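PDB 2BK9: Cg9734-pa from Drosophila melanogaster, which binds a hexacoordinate heme b and probably carries oxygen, and may also act as a peroxidase. Local coordinates for residues A[68-72]-A[85-89]; A[106-110]-A[139-143]; A[23-28]-A[61-66]. The protein carries 1 engineered substitution. The contacts are given in a common frame with arbitrary orientation. Where two conformers were deposited one is given. Residue numbers count along the deposited sequence, not the author numbering.

Interaction 1. Residues A[68-72]-A[85-89]. With HEM (protoporphyrin IX containing Fe), chain B.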
loop_
_atom_site.group_PDB
_atom_site.type_symbol
_atom_site.label_atom_id
_atom_site.label_comp_id
_atom_site.label_asym_id
_atom_site.label_seq_id
_atom_site.Cartn_x
_atom_site.Cartn_y
_atom_site.Cartn_z
ATOM N N VAL A 68 -5.555 1.142 5.385
ATOM C CA VAL A 68 -4.484 1.985 5.844
ATOM C C VAL A 68 -4.261 3.156 4.882
ATOM O O VAL A 68 -4.015 4.272 5.326
ATOM C CB VAL A 68 -3.190 1.149 6.067
ATOM C CG1 VAL A 68 -1.989 2.014 6.362
ATOM C CG2 VAL A 68 -3.418 0.160 7.228
ATOM N N PHE A 69 -4.323 2.905 3.583
ATOM C CA PHE A 69 -4.313 4.026 2.660
ATOM C C PHE A 69 -5.496 4.955 2.868
ATOM O O PHE A 69 -5.345 6.160 2.839
ATOM C CB PHE A 69 -4.230 3.537 1.210
ATOM C CG PHE A 69 -2.812 3.369 0.766
ATOM C CD1 PHE A 69 -2.170 2.179 0.815
ATOM C CD2 PHE A 69 -2.042 4.489 0.444
ATOM C CE1 PHE A 69 -0.838 2.087 0.424
ATOM C CE2 PHE A 69 -0.747 4.366 0.072
ATOM C CZ PHE A 69 -0.160 3.147 0.045
ATOM N N ASP A 70 -6.671 4.401 3.148
ATOM C CA ASP A 70 -7.826 5.264 3.376
ATOM C C ASP A 70 -7.621 6.162 4.606
ATOM O O ASP A 70 -7.909 7.362 4.568
ATOM C CB ASP A 70 -9.078 4.442 3.535
ATOM C CG ASP A 70 -10.291 5.275 3.535
ATOM O OD1 ASP A 70 -10.570 5.979 2.566
ATOM O OD2 ASP A 70 -11.014 5.296 4.539
ATOM N N GLU A 71 -7.103 5.562 5.668
ATOM C CA GLU A 71 -6.794 6.334 6.854
ATOM C C GLU A 71 -5.808 7.471 6.581
ATOM O O GLU A 71 -5.942 8.580 7.123
ATOM C CB GLU A 71 -6.237 5.394 7.925
ATOM C CG GLU A 71 -7.203 4.457 8.576
ATOM C CD GLU A 71 -8.010 5.150 9.606
ATOM O OE1 GLU A 71 -7.393 5.861 10.455
ATOM O OE2 GLU A 71 -9.223 4.948 9.542
ATOM N N SER A 72 -4.838 7.175 5.747
ATOM C CA SER A 72 -3.801 8.112 5.381
ATOM C C SER A 72 -4.372 9.260 4.576
ATOM O O SER A 72 -4.070 10.451 4.826
ATOM C CB SER A 72 -2.725 7.430 4.568
ATOM O OG SER A 72 -2.101 6.404 5.331
ATOM N N LEU A 85 0.505 10.831 9.588
ATOM C CA LEU A 85 1.130 9.901 8.639
ATOM C C LEU A 85 2.321 9.191 9.259
ATOM O O LEU A 85 2.531 7.998 9.086
ATOM C CB LEU A 85 1.534 10.602 7.354
ATOM C CG LEU A 85 0.398 11.118 6.490
ATOM C CD1 LEU A 85 0.929 11.980 5.382
ATOM C CD2 LEU A 85 -0.421 9.964 5.927
ATOM N N ASP A 86 3.144 9.947 9.984
ATOM C CA ASP A 86 4.302 9.355 10.623
ATOM C C ASP A 86 3.840 8.270 11.596
ATOM O O ASP A 86 4.448 7.185 11.673
ATOM C CB ASP A 86 5.148 10.385 11.333
ATOM C CG ASP A 86 6.444 9.787 11.784
ATOM O OD1 ASP A 86 7.362 9.628 11.001
ATOM O OD2 ASP A 86 6.592 9.412 12.945
ATOM N N GLU A 87 2.786 8.543 12.359
ATOM C CA GLU A 87 2.267 7.561 13.284
ATOM C C GLU A 87 1.791 6.318 12.553
ATOM O O GLU A 87 2.130 5.207 12.937
ATOM C CB GLU A 87 1.148 8.191 14.108
ATOM C CG GLU A 87 0.558 7.213 15.055
ATOM C CD GLU A 87 -0.645 7.727 15.828
ATOM O OE1 GLU A 87 -1.198 8.841 15.553
ATOM O OE2 GLU A 87 -1.097 6.989 16.729
ATOM N N ILE A 88 0.929 6.494 11.570
ATOM C CA ILE A 88 0.342 5.370 10.847
ATOM C C ILE A 88 1.454 4.468 10.320
ATOM O O ILE A 88 1.431 3.247 10.480
ATOM C CB ILE A 88 -0.565 5.880 9.728
ATOM C CG1 ILE A 88 -1.846 6.528 10.313
ATOM C CG2 ILE A 88 -0.889 4.789 8.750
ATOM C CD1 ILE A 88 -2.594 7.386 9.327
ATOM N N TRP A 89 2.373 5.075 9.590
ATOM C CA TRP A 89 3.316 4.285 8.782
ATOM C C TRP A 89 4.497 3.770 9.591
ATOM O O TRP A 89 5.070 2.756 9.237
ATOM C CB TRP A 89 3.696 5.052 7.532
ATOM C CG TRP A 89 2.533 5.110 6.602
ATOM C CD1 TRP A 89 1.603 6.123 6.481
ATOM C CD2 TRP A 89 2.106 4.084 5.730
ATOM N NE1 TRP A 89 0.640 5.760 5.578
ATOM C CE2 TRP A 89 0.940 4.517 5.097
ATOM C CE3 TRP A 89 2.618 2.840 5.402
ATOM C CZ2 TRP A 89 0.293 3.753 4.137
ATOM C CZ3 TRP A 89 1.965 2.083 4.456
ATOM C CH2 TRP A 89 0.827 2.550 3.826
HETATM C CHA HEM B . 0.518 -8.178 8.397
HETATM C CHB HEM B . -0.451 -3.842 6.558
HETATM C CHC HEM B . 2.846 -4.639 3.214
HETATM C CHD HEM B . 3.484 -9.107 4.754
HETATM C C1A HEM B . 0.032 -6.910 8.218
HETATM C C2A HEM B . -0.820 -6.193 9.168
HETATM C C3A HEM B . -1.089 -4.961 8.678
HETATM C C4A HEM B . -0.441 -4.914 7.399
HETATM C CMA HEM B . -1.918 -3.794 9.248
HETATM C CAA HEM B . -1.286 -6.789 10.501
HETATM C CBA HEM B . -0.162 -6.749 11.535
HETATM C CGA HEM B . -0.673 -7.469 12.755
HETATM O O1A HEM B . -0.670 -8.736 12.776
HETATM O O2A HEM B . -1.072 -6.784 13.711
HETATM C C1B HEM B . 0.328 -3.689 5.436
HETATM C C2B HEM B . 0.419 -2.471 4.681
HETATM C C3B HEM B . 1.353 -2.699 3.738
HETATM C C4B HEM B . 1.885 -4.014 3.931
HETATM C CMB HEM B . -0.406 -1.242 4.938
HETATM C CAB HEM B . 1.897 -1.756 2.735
HETATM C CBB HEM B . 1.223 -0.787 2.143
HETATM C C1C HEM B . 3.327 -5.907 3.324
HETATM C C2C HEM B . 4.365 -6.527 2.508
HETATM C C3C HEM B . 4.502 -7.795 2.892
HETATM C C4C HEM B . 3.589 -7.997 3.987
HETATM C CMC HEM B . 5.144 -5.790 1.419
HETATM C CAC HEM B . 5.456 -8.784 2.275
HETATM C CBC HEM B . 5.323 -10.092 2.211
HETATM C C1D HEM B . 2.728 -9.274 5.866
HETATM C C2D HEM B . 2.737 -10.411 6.685
HETATM C C3D HEM B . 1.848 -10.155 7.765
HETATM C C4D HEM B . 1.363 -8.820 7.535
HETATM C CMD HEM B . 3.503 -11.696 6.427
HETATM C CAD HEM B . 1.541 -11.099 8.897
HETATM C CBD HEM B . 0.483 -12.090 8.526
HETATM C CGD HEM B . 0.165 -13.066 9.614
HETATM O O1D HEM B . -0.589 -14.035 9.359
HETATM O O2D HEM B . 0.659 -12.884 10.758
HETATM N NA HEM B . 0.273 -6.092 7.164
HETATM N NB HEM B . 1.238 -4.642 4.963
HETATM N NC HEM B . 2.872 -6.832 4.228
HETATM N ND HEM B . 1.901 -8.310 6.400
HETATM FE FE HEM B . 1.538 -6.488 5.690
#
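Two nearly antiparallel helical segments, 68-72 and 85-89, run at 169° with their axes 10.5 Å apart at closest approach, and side chains bridge the gap beside the edge of the heme. The polar element is one hydrogen bond: the indole nitrogen Trp89 NE1 donates to Ser72 OG over 2.8 Å. Ser72 OG in turn donates to the carbonyl Val68 O of its own helix, 2.9 Å away, so the hydroxyl is both acceptor and donor and the indole N-H is satisfied inside an otherwise apolar interface. Aromatic contacts flank this bond. The edge of Trp89 points at the face of the Phe69 ring in a T-shaped pair, with the centroid of its six-membered ring 5.2 Å from that of Phe69 and the planes at 62°. Val68 lies over a face of the indole, its CG1 4.0 Å from the centroid of the Trp89 six-membered ring in a CH-pi contact. Aliphatic packing completes the join: Val68 CG1 meets Ile88 CG2 at 3.8 Å, and Ser72 CB rests against Leu85 CD2 at 3.7 Å where the backbones are nearest. The two segments touch the heme by van der Waals contact alone, Trp89 CH2 and Phe69 CE1 approaching its vinyl carbon CBB at 3.8 and 3.9 Å, and Val68 CB its methyl CMB at 3.8 Å. In globin terms the segments belong to the E and F helices, 56-75 and 81-96, between which the heme is inserted. Helix 125-143 packs on Trp89 through Val138, Ile141 and Ile142, while helix 3-17 touches Phe69 through Trp13.

Interaction 2. Residues A[106-110]-A[139-143]. With HEM (protoporphyrin IX containing Fe), chain B.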
loop_
_atom_site.group_PDB
_atom_site.type_symbol
_atom_site.label_atom_id
_atom_site.label_comp_id
_atom_site.label_asym_id
_atom_site.label_seq_id
_atom_site.Cartn_x
_atom_site.Cartn_y
_atom_site.Cartn_z
ATOM N N TYR A 106 8.903 -4.171 -0.008
ATOM C CA TYR A 106 8.098 -2.978 -0.020
ATOM C C TYR A 106 8.114 -2.297 -1.394
ATOM O O TYR A 106 7.068 -1.864 -1.887
ATOM C CB TYR A 106 8.518 -1.981 1.036
ATOM C CG TYR A 106 8.013 -2.284 2.428
ATOM C CD1 TYR A 106 6.677 -2.148 2.758
ATOM C CD2 TYR A 106 8.904 -2.660 3.422
ATOM C CE1 TYR A 106 6.208 -2.359 4.023
ATOM C CE2 TYR A 106 8.446 -2.867 4.713
ATOM C CZ TYR A 106 7.108 -2.691 5.021
ATOM O OH TYR A 106 6.645 -2.856 6.288
ATOM N N ASN A 107 9.275 -2.171 -2.012
ATOM C CA ASN A 107 9.374 -1.513 -3.315
ATOM C C ASN A 107 8.659 -2.317 -4.399
ATOM O O ASN A 107 8.058 -1.732 -5.304
ATOM C CB ASN A 107 10.822 -1.221 -3.657
ATOM C CG ASN A 107 11.357 -0.046 -2.897
ATOM O OD1 ASN A 107 10.626 0.896 -2.574
ATOM N ND2 ASN A 107 12.661 -0.092 -2.572
ATOM N N GLN A 108 8.666 -3.644 -4.296
ATOM C CA GLN A 108 7.873 -4.496 -5.157
ATOM C C GLN A 108 6.381 -4.138 -5.032
ATOM O O GLN A 108 5.674 -3.951 -6.025
ATOM C CB GLN A 108 8.120 -5.979 -4.805
ATOM C CG GLN A 108 9.453 -6.488 -5.270
ATOM C CD GLN A 108 9.799 -7.847 -4.689
ATOM O OE1 GLN A 108 9.189 -8.299 -3.724
ATOM N NE2 GLN A 108 10.782 -8.504 -5.273
ATOM N N LEU A 109 5.890 -4.016 -3.801
ATOM C CA LEU A 109 4.503 -3.680 -3.587
ATOM C C LEU A 109 4.192 -2.274 -4.075
ATOM O O LEU A 109 3.099 -2.022 -4.584
ATOM C CB LEU A 109 4.143 -3.834 -2.095
ATOM C CG LEU A 109 2.659 -3.661 -1.788
ATOM C CD1 LEU A 109 1.794 -4.718 -2.393
ATOM C CD2 LEU A 109 2.409 -3.599 -0.297
ATOM N N LYS A 110 5.139 -1.376 -3.906
ATOM C CA LYS A 110 4.930 0.035 -4.264
ATOM C C LYS A 110 4.532 0.179 -5.728
ATOM O O LYS A 110 3.572 0.878 -6.078
ATOM C CB LYS A 110 6.215 0.829 -4.006
ATOM C CG LYS A 110 6.195 2.304 -4.247
ATOM C CD LYS A 110 7.642 2.889 -4.034
ATOM C CE LYS A 110 7.695 4.363 -3.732
ATOM N NZ LYS A 110 9.114 4.789 -3.912
ATOM N N TYR A 139 6.533 5.853 2.179
ATOM C CA TYR A 139 7.692 4.927 2.130
ATOM C C TYR A 139 8.897 5.506 2.845
ATOM O O TYR A 139 9.665 4.742 3.460
ATOM C CB TYR A 139 8.029 4.556 0.692
ATOM C CG TYR A 139 7.312 3.317 0.267
ATOM C CD1 TYR A 139 5.934 3.136 0.447
ATOM C CD2 TYR A 139 7.993 2.269 -0.301
ATOM C CE1 TYR A 139 5.266 1.993 0.089
ATOM C CE2 TYR A 139 7.304 1.083 -0.664
ATOM C CZ TYR A 139 5.958 0.951 -0.412
ATOM O OH TYR A 139 5.266 -0.188 -0.743
ATOM N N ALA A 140 9.096 6.822 2.790
ATOM C CA ALA A 140 10.160 7.453 3.586
ATOM C C ALA A 140 9.965 7.134 5.058
ATOM O O ALA A 140 10.928 6.863 5.760
ATOM N N ILE A 141 8.715 7.155 5.520
ATOM C CA ILE A 141 8.415 6.876 6.888
ATOM C C ILE A 141 8.733 5.415 7.226
ATOM O O ILE A 141 9.391 5.107 8.243
ATOM C CB ILE A 141 6.966 7.213 7.222
ATOM C CG1 ILE A 141 6.649 8.698 7.008
ATOM C CG2 ILE A 141 6.677 6.754 8.651
ATOM C CD1 ILE A 141 5.176 9.037 6.945
ATOM N N ILE A 142 8.284 4.486 6.382
ATOM C CA ILE A 142 8.587 3.084 6.609
ATOM C C ILE A 142 10.089 2.891 6.707
ATOM O O ILE A 142 10.631 2.181 7.569
ATOM C CB ILE A 142 8.021 2.199 5.458
ATOM C CG1 ILE A 142 6.483 2.320 5.371
ATOM C CG2 ILE A 142 8.442 0.721 5.658
ATOM C CD1 ILE A 142 5.953 1.581 4.191
ATOM N N PHE A 143 10.800 3.467 5.747
ATOM C CA PHE A 143 12.217 3.120 5.555
ATOM C C PHE A 143 13.147 3.737 6.585
ATOM O O PHE A 143 14.268 3.250 6.750
ATOM C CB PHE A 143 12.667 3.470 4.137
ATOM C CG PHE A 143 12.140 2.549 3.065
ATOM C CD1 PHE A 143 11.219 1.554 3.295
ATOM C CD2 PHE A 143 12.596 2.704 1.796
ATOM C CE1 PHE A 143 10.788 0.704 2.281
ATOM C CE2 PHE A 143 12.129 1.887 0.787
ATOM C CZ PHE A 143 11.229 0.903 1.019
HETATM C CHA HEM B . 0.518 -8.178 8.397
HETATM C CHB HEM B . -0.451 -3.842 6.558
HETATM C CHC HEM B . 2.846 -4.639 3.214
HETATM C CHD HEM B . 3.484 -9.107 4.754
HETATM C C1A HEM B . 0.032 -6.910 8.218
HETATM C C2A HEM B . -0.820 -6.193 9.168
HETATM C C3A HEM B . -1.089 -4.961 8.678
HETATM C C4A HEM B . -0.441 -4.914 7.399
HETATM C CMA HEM B . -1.918 -3.794 9.248
HETATM C CAA HEM B . -1.286 -6.789 10.501
HETATM C CBA HEM B . -0.162 -6.749 11.535
HETATM C CGA HEM B . -0.673 -7.469 12.755
HETATM O O1A HEM B . -0.670 -8.736 12.776
HETATM O O2A HEM B . -1.072 -6.784 13.711
HETATM C C1B HEM B . 0.328 -3.689 5.436
HETATM C C2B HEM B . 0.419 -2.471 4.681
HETATM C C3B HEM B . 1.353 -2.699 3.738
HETATM C C4B HEM B . 1.885 -4.014 3.931
HETATM C CMB HEM B . -0.406 -1.242 4.938
HETATM C CAB HEM B . 1.897 -1.756 2.735
HETATM C CBB HEM B . 1.223 -0.787 2.143
HETATM C C1C HEM B . 3.327 -5.907 3.324
HETATM C C2C HEM B . 4.365 -6.527 2.508
HETATM C C3C HEM B . 4.502 -7.795 2.892
HETATM C C4C HEM B . 3.589 -7.997 3.987
HETATM C CMC HEM B . 5.144 -5.790 1.419
HETATM C CAC HEM B . 5.456 -8.784 2.275
HETATM C CBC HEM B . 5.323 -10.092 2.211
HETATM C C1D HEM B . 2.728 -9.274 5.866
HETATM C C2D HEM B . 2.737 -10.411 6.685
HETATM C C3D HEM B . 1.848 -10.155 7.765
HETATM C C4D HEM B . 1.363 -8.820 7.535
HETATM C CMD HEM B . 3.503 -11.696 6.427
HETATM C CAD HEM B . 1.541 -11.099 8.897
HETATM C CBD HEM B . 0.483 -12.090 8.526
HETATM C CGD HEM B . 0.165 -13.066 9.614
HETATM O O1D HEM B . -0.589 -14.035 9.359
HETATM O O2D HEM B . 0.659 -12.884 10.758
HETATM N NA HEM B . 0.273 -6.092 7.164
HETATM N NB HEM B . 1.238 -4.642 4.963
HETATM N NC HEM B . 2.872 -6.832 4.228
HETATM N ND HEM B . 1.901 -8.310 6.400
HETATM FE FE HEM B . 1.538 -6.488 5.690
#
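Tyr139 opens the second segment and does most of the joining. Its side chain enters helix 106-110 as a knob in a hole formed by Tyr106, Asn107, Leu109 and Lys110, and at its tip the OH donates a 2.7 Å hydrogen bond to the carbonyl Tyr106 O. That carbonyl also accepts the helical bond from Lys110 N at 2.8 Å, so the tyrosine adds a second donor without breaking the helix. The aliphatic part of Lys110 lies across the ring, its CD 4.1 Å from the Tyr139 centroid in a CH-pi contact, while its ammonium forms a salt bridge with Asp136. Tyr139 CE2 also touches Tyr106 CB at 3.7 Å. One turn on, Ile142 covers a face of the Tyr106 ring, its CG2 3.9 Å from the ring centroid and 19° off the normal. Phe143 finishes the segment with its ring edge directed at the other helix: CE1 is 3.7 Å from Tyr106 CB, and CZ is 3.6 Å from Asn107 OD1. Tyr106 is thereby packed against Tyr139, Ile142 and Phe143, and its side chain comes within about 3 Å of that of the heme ligand His96, nearest atoms being compared. Leu109 reaches the cofactor itself, its CD2 3.6 Å from the heme vinyl carbon CAB. With axes 12.1 Å apart and directions 168° from each other, the wide spacing is filled by large aromatic side chains. This is the antiparallel G-H helix pair of the globin fold, with the G helix turning Leu109 into the heme pocket.

Interaction 3. Residues A[23-28]-A[61-66]. With HEM (protoporphyrin IX containing Fe), chain B.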
loop_
_atom_site.group_PDB
_atom_site.type_symbol
_atom_site.label_atom_id
_atom_site.label_comp_id
_atom_site.label_asym_id
_atom_site.label_seq_id
_atom_site.Cartn_x
_atom_site.Cartn_y
_atom_site.Cartn_z
ATOM N N SER A 23 -10.236 -4.242 -5.059
ATOM C CA SER A 23 -9.084 -3.375 -5.244
ATOM C C SER A 23 -7.872 -3.944 -4.500
ATOM O O SER A 23 -6.767 -3.994 -5.018
ATOM C CB SER A 23 -9.406 -1.958 -4.791
ATOM O OG SER A 23 -10.444 -1.437 -5.596
ATOM N N GLY A 24 -8.107 -4.342 -3.262
ATOM C CA GLY A 24 -7.025 -4.979 -2.499
ATOM C C GLY A 24 -6.571 -6.287 -3.124
ATOM O O GLY A 24 -5.378 -6.572 -3.123
ATOM N N ALA A 25 -7.495 -7.074 -3.655
ATOM C CA ALA A 25 -7.114 -8.328 -4.290
ATOM C C ALA A 25 -6.316 -8.075 -5.563
ATOM O O ALA A 25 -5.403 -8.843 -5.867
ATOM C CB ALA A 25 -8.314 -9.156 -4.624
ATOM N N ALA A 26 -6.619 -7.001 -6.284
ATOM C CA ALA A 26 -5.831 -6.671 -7.475
ATOM C C ALA A 26 -4.385 -6.360 -7.090
ATOM O O ALA A 26 -3.431 -6.788 -7.744
ATOM C CB ALA A 26 -6.456 -5.518 -8.244
ATOM N N ILE A 27 -4.206 -5.587 -6.031
ATOM C CA ILE A 27 -2.893 -5.278 -5.525
ATOM C C ILE A 27 -2.166 -6.542 -5.108
ATOM O O ILE A 27 -1.029 -6.810 -5.539
ATOM C CB ILE A 27 -2.969 -4.273 -4.368
ATOM C CG1 ILE A 27 -3.452 -2.913 -4.851
ATOM C CG2 ILE A 27 -1.642 -4.190 -3.638
ATOM C CD1 ILE A 27 -3.815 -1.928 -3.750
ATOM N N LEU A 28 -2.792 -7.339 -4.243
ATOM C CA LEU A 28 -2.043 -8.434 -3.662
ATOM C C LEU A 28 -1.846 -9.600 -4.619
ATOM O O LEU A 28 -0.782 -10.211 -4.616
ATOM C CB LEU A 28 -2.714 -8.755 -2.330
ATOM C CG LEU A 28 -1.924 -9.424 -1.260
ATOM C CD1 LEU A 28 -0.693 -8.633 -0.842
ATOM C CD2 LEU A 28 -2.783 -9.740 -0.072
ATOM N N HIS A 61 -5.442 -9.222 4.630
ATOM C CA HIS A 61 -4.294 -8.370 4.329
ATOM C C HIS A 61 -4.597 -7.395 3.198
ATOM O O HIS A 61 -4.192 -6.245 3.227
ATOM C CB HIS A 61 -3.033 -9.204 4.017
ATOM C CG HIS A 61 -1.784 -8.392 4.043
ATOM N ND1 HIS A 61 -1.251 -7.776 2.938
ATOM C CD2 HIS A 61 -0.967 -8.061 5.065
ATOM C CE1 HIS A 61 -0.171 -7.096 3.302
ATOM N NE2 HIS A 61 0.034 -7.261 4.585
ATOM N N ALA A 62 -5.317 -7.892 2.179
ATOM C CA ALA A 62 -5.704 -7.044 1.084
ATOM C C ALA A 62 -6.499 -5.831 1.590
ATOM O O ALA A 62 -6.316 -4.688 1.167
ATOM C CB ALA A 62 -6.475 -7.872 0.077
ATOM N N GLY A 63 -7.447 -6.114 2.464
ATOM C CA GLY A 63 -8.302 -5.089 3.052
ATOM C C GLY A 63 -7.522 -4.138 3.935
ATOM O O GLY A 63 -7.811 -2.926 3.934
ATOM N N ARG A 64 -6.505 -4.627 4.642
ATOM C CA ARG A 64 -5.644 -3.772 5.436
ATOM C C ARG A 64 -4.933 -2.771 4.582
ATOM O O ARG A 64 -4.793 -1.627 4.976
ATOM C CB ARG A 64 -4.622 -4.607 6.219
ATOM C CG ARG A 64 -5.210 -5.243 7.511
ATOM C CD ARG A 64 -4.340 -6.297 8.181
ATOM N NE ARG A 64 -4.868 -6.605 9.514
ATOM C CZ ARG A 64 -5.231 -7.786 9.963
ATOM N NH1 ARG A 64 -5.057 -8.885 9.265
ATOM N NH2 ARG A 64 -5.720 -7.860 11.187
ATOM N N ILE A 65 -4.404 -3.184 3.450
ATOM C CA ILE A 65 -3.692 -2.223 2.605
ATOM C C ILE A 65 -4.661 -1.097 2.220
ATOM O O ILE A 65 -4.323 0.073 2.286
ATOM C CB ILE A 65 -3.132 -2.944 1.369
ATOM C CG1 ILE A 65 -2.001 -3.892 1.765
ATOM C CG2 ILE A 65 -2.660 -1.932 0.355
ATOM C CD1 ILE A 65 -1.546 -4.805 0.673
ATOM N N ILE A 66 -5.854 -1.459 1.764
ATOM C CA ILE A 66 -6.833 -0.426 1.380
ATOM C C ILE A 66 -7.203 0.482 2.560
ATOM O O ILE A 66 -7.243 1.703 2.422
ATOM C CB ILE A 66 -8.092 -1.063 0.739
ATOM C CG1 ILE A 66 -7.722 -1.835 -0.532
ATOM C CG2 ILE A 66 -9.115 0.027 0.463
ATOM C CD1 ILE A 66 -7.127 -1.030 -1.656
HETATM C CHA HEM B . 0.518 -8.178 8.397
HETATM C CHB HEM B . -0.451 -3.842 6.558
HETATM C CHC HEM B . 2.846 -4.639 3.214
HETATM C CHD HEM B . 3.484 -9.107 4.754
HETATM C C1A HEM B . 0.032 -6.910 8.218
HETATM C C2A HEM B . -0.820 -6.193 9.168
HETATM C C3A HEM B . -1.089 -4.961 8.678
HETATM C C4A HEM B . -0.441 -4.914 7.399
HETATM C CMA HEM B . -1.918 -3.794 9.248
HETATM C CAA HEM B . -1.286 -6.789 10.501
HETATM C CBA HEM B . -0.162 -6.749 11.535
HETATM C CGA HEM B . -0.673 -7.469 12.755
HETATM O O1A HEM B . -0.670 -8.736 12.776
HETATM O O2A HEM B . -1.072 -6.784 13.711
HETATM C C1B HEM B . 0.328 -3.689 5.436
HETATM C C2B HEM B . 0.419 -2.471 4.681
HETATM C C3B HEM B . 1.353 -2.699 3.738
HETATM C C4B HEM B . 1.885 -4.014 3.931
HETATM C CMB HEM B . -0.406 -1.242 4.938
HETATM C CAB HEM B . 1.897 -1.756 2.735
HETATM C CBB HEM B . 1.223 -0.787 2.143
HETATM C C1C HEM B . 3.327 -5.907 3.324
HETATM C C2C HEM B . 4.365 -6.527 2.508
HETATM C C3C HEM B . 4.502 -7.795 2.892
HETATM C C4C HEM B . 3.589 -7.997 3.987
HETATM C CMC HEM B . 5.144 -5.790 1.419
HETATM C CAC HEM B . 5.456 -8.784 2.275
HETATM C CBC HEM B . 5.323 -10.092 2.211
HETATM C C1D HEM B . 2.728 -9.274 5.866
HETATM C C2D HEM B . 2.737 -10.411 6.685
HETATM C C3D HEM B . 1.848 -10.155 7.765
HETATM C C4D HEM B . 1.363 -8.820 7.535
HETATM C CMD HEM B . 3.503 -11.696 6.427
HETATM C CAD HEM B . 1.541 -11.099 8.897
HETATM C CBD HEM B . 0.483 -12.090 8.526
HETATM C CGD HEM B . 0.165 -13.066 9.614
HETATM O O1D HEM B . -0.589 -14.035 9.359
HETATM O O2D HEM B . 0.659 -12.884 10.758
HETATM N NA HEM B . 0.273 -6.092 7.164
HETATM N NB HEM B . 1.238 -4.642 4.963
HETATM N NC HEM B . 2.872 -6.832 4.228
HETATM N ND HEM B . 1.901 -8.310 6.400
HETATM FE FE HEM B . 1.538 -6.488 5.690
#
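Ser23, at the start of the first segment, touches Ile66 CD1 with its CB at 4.0 Å, while its hydroxyl bonds back to the carbonyl of Pro16. Gly24 is the crossing point: its CA lies 4.3 Å from that of Ala62, and Gly24 C rests on Ala62 CB at 3.6 Å. A beta carbon here would clash with Ala62 O, so the bare backbone allows the axes to approach to 8.0 Å at 106°, the close B-E helix crossing of globins. Ile27 CD1 then packs on Ile66 CD1 at 4.0 Å. Leu28 ends the segment, placing CD1 4.2 Å from Ile65 CD1 and CD2 3.9 Å from His61 ND1, at the imidazole edge. His61 NE2 binds the heme iron FE at 2.0 Å, with His96 as the other axial ligand. The chemistry is thus apolar packing around a coordinating histidine: His61 ND1 is buried without a polar partner, and an exogenous ligand such as oxygen would probably have to displace the His61 imidazole to reach the iron on this side.

Along the chain the contacts come in series: interaction 3 closes first, then interaction 1, then interaction 2. Helix 56-75 is shared by interactions 3 and 1, whose centres lie 15 Å apart; it provides one of the two axial iron ligands in interaction 3 and heme-edge packing in interaction 1. Interactions 1 and 2, whose centres are 13 Å apart, meet where Trp89 CB packs on Ile141 CG2 at 3.6 Å. Interactions 2 and 3, with centres 15 Å apart on opposite sides of the chain's centre, touch where Leu109 CD1 meets Ile27 CG2 at 3.7 Å. All three reach the heme, so five helices of this single globin domain are tied together around one bis-histidyl cofactor.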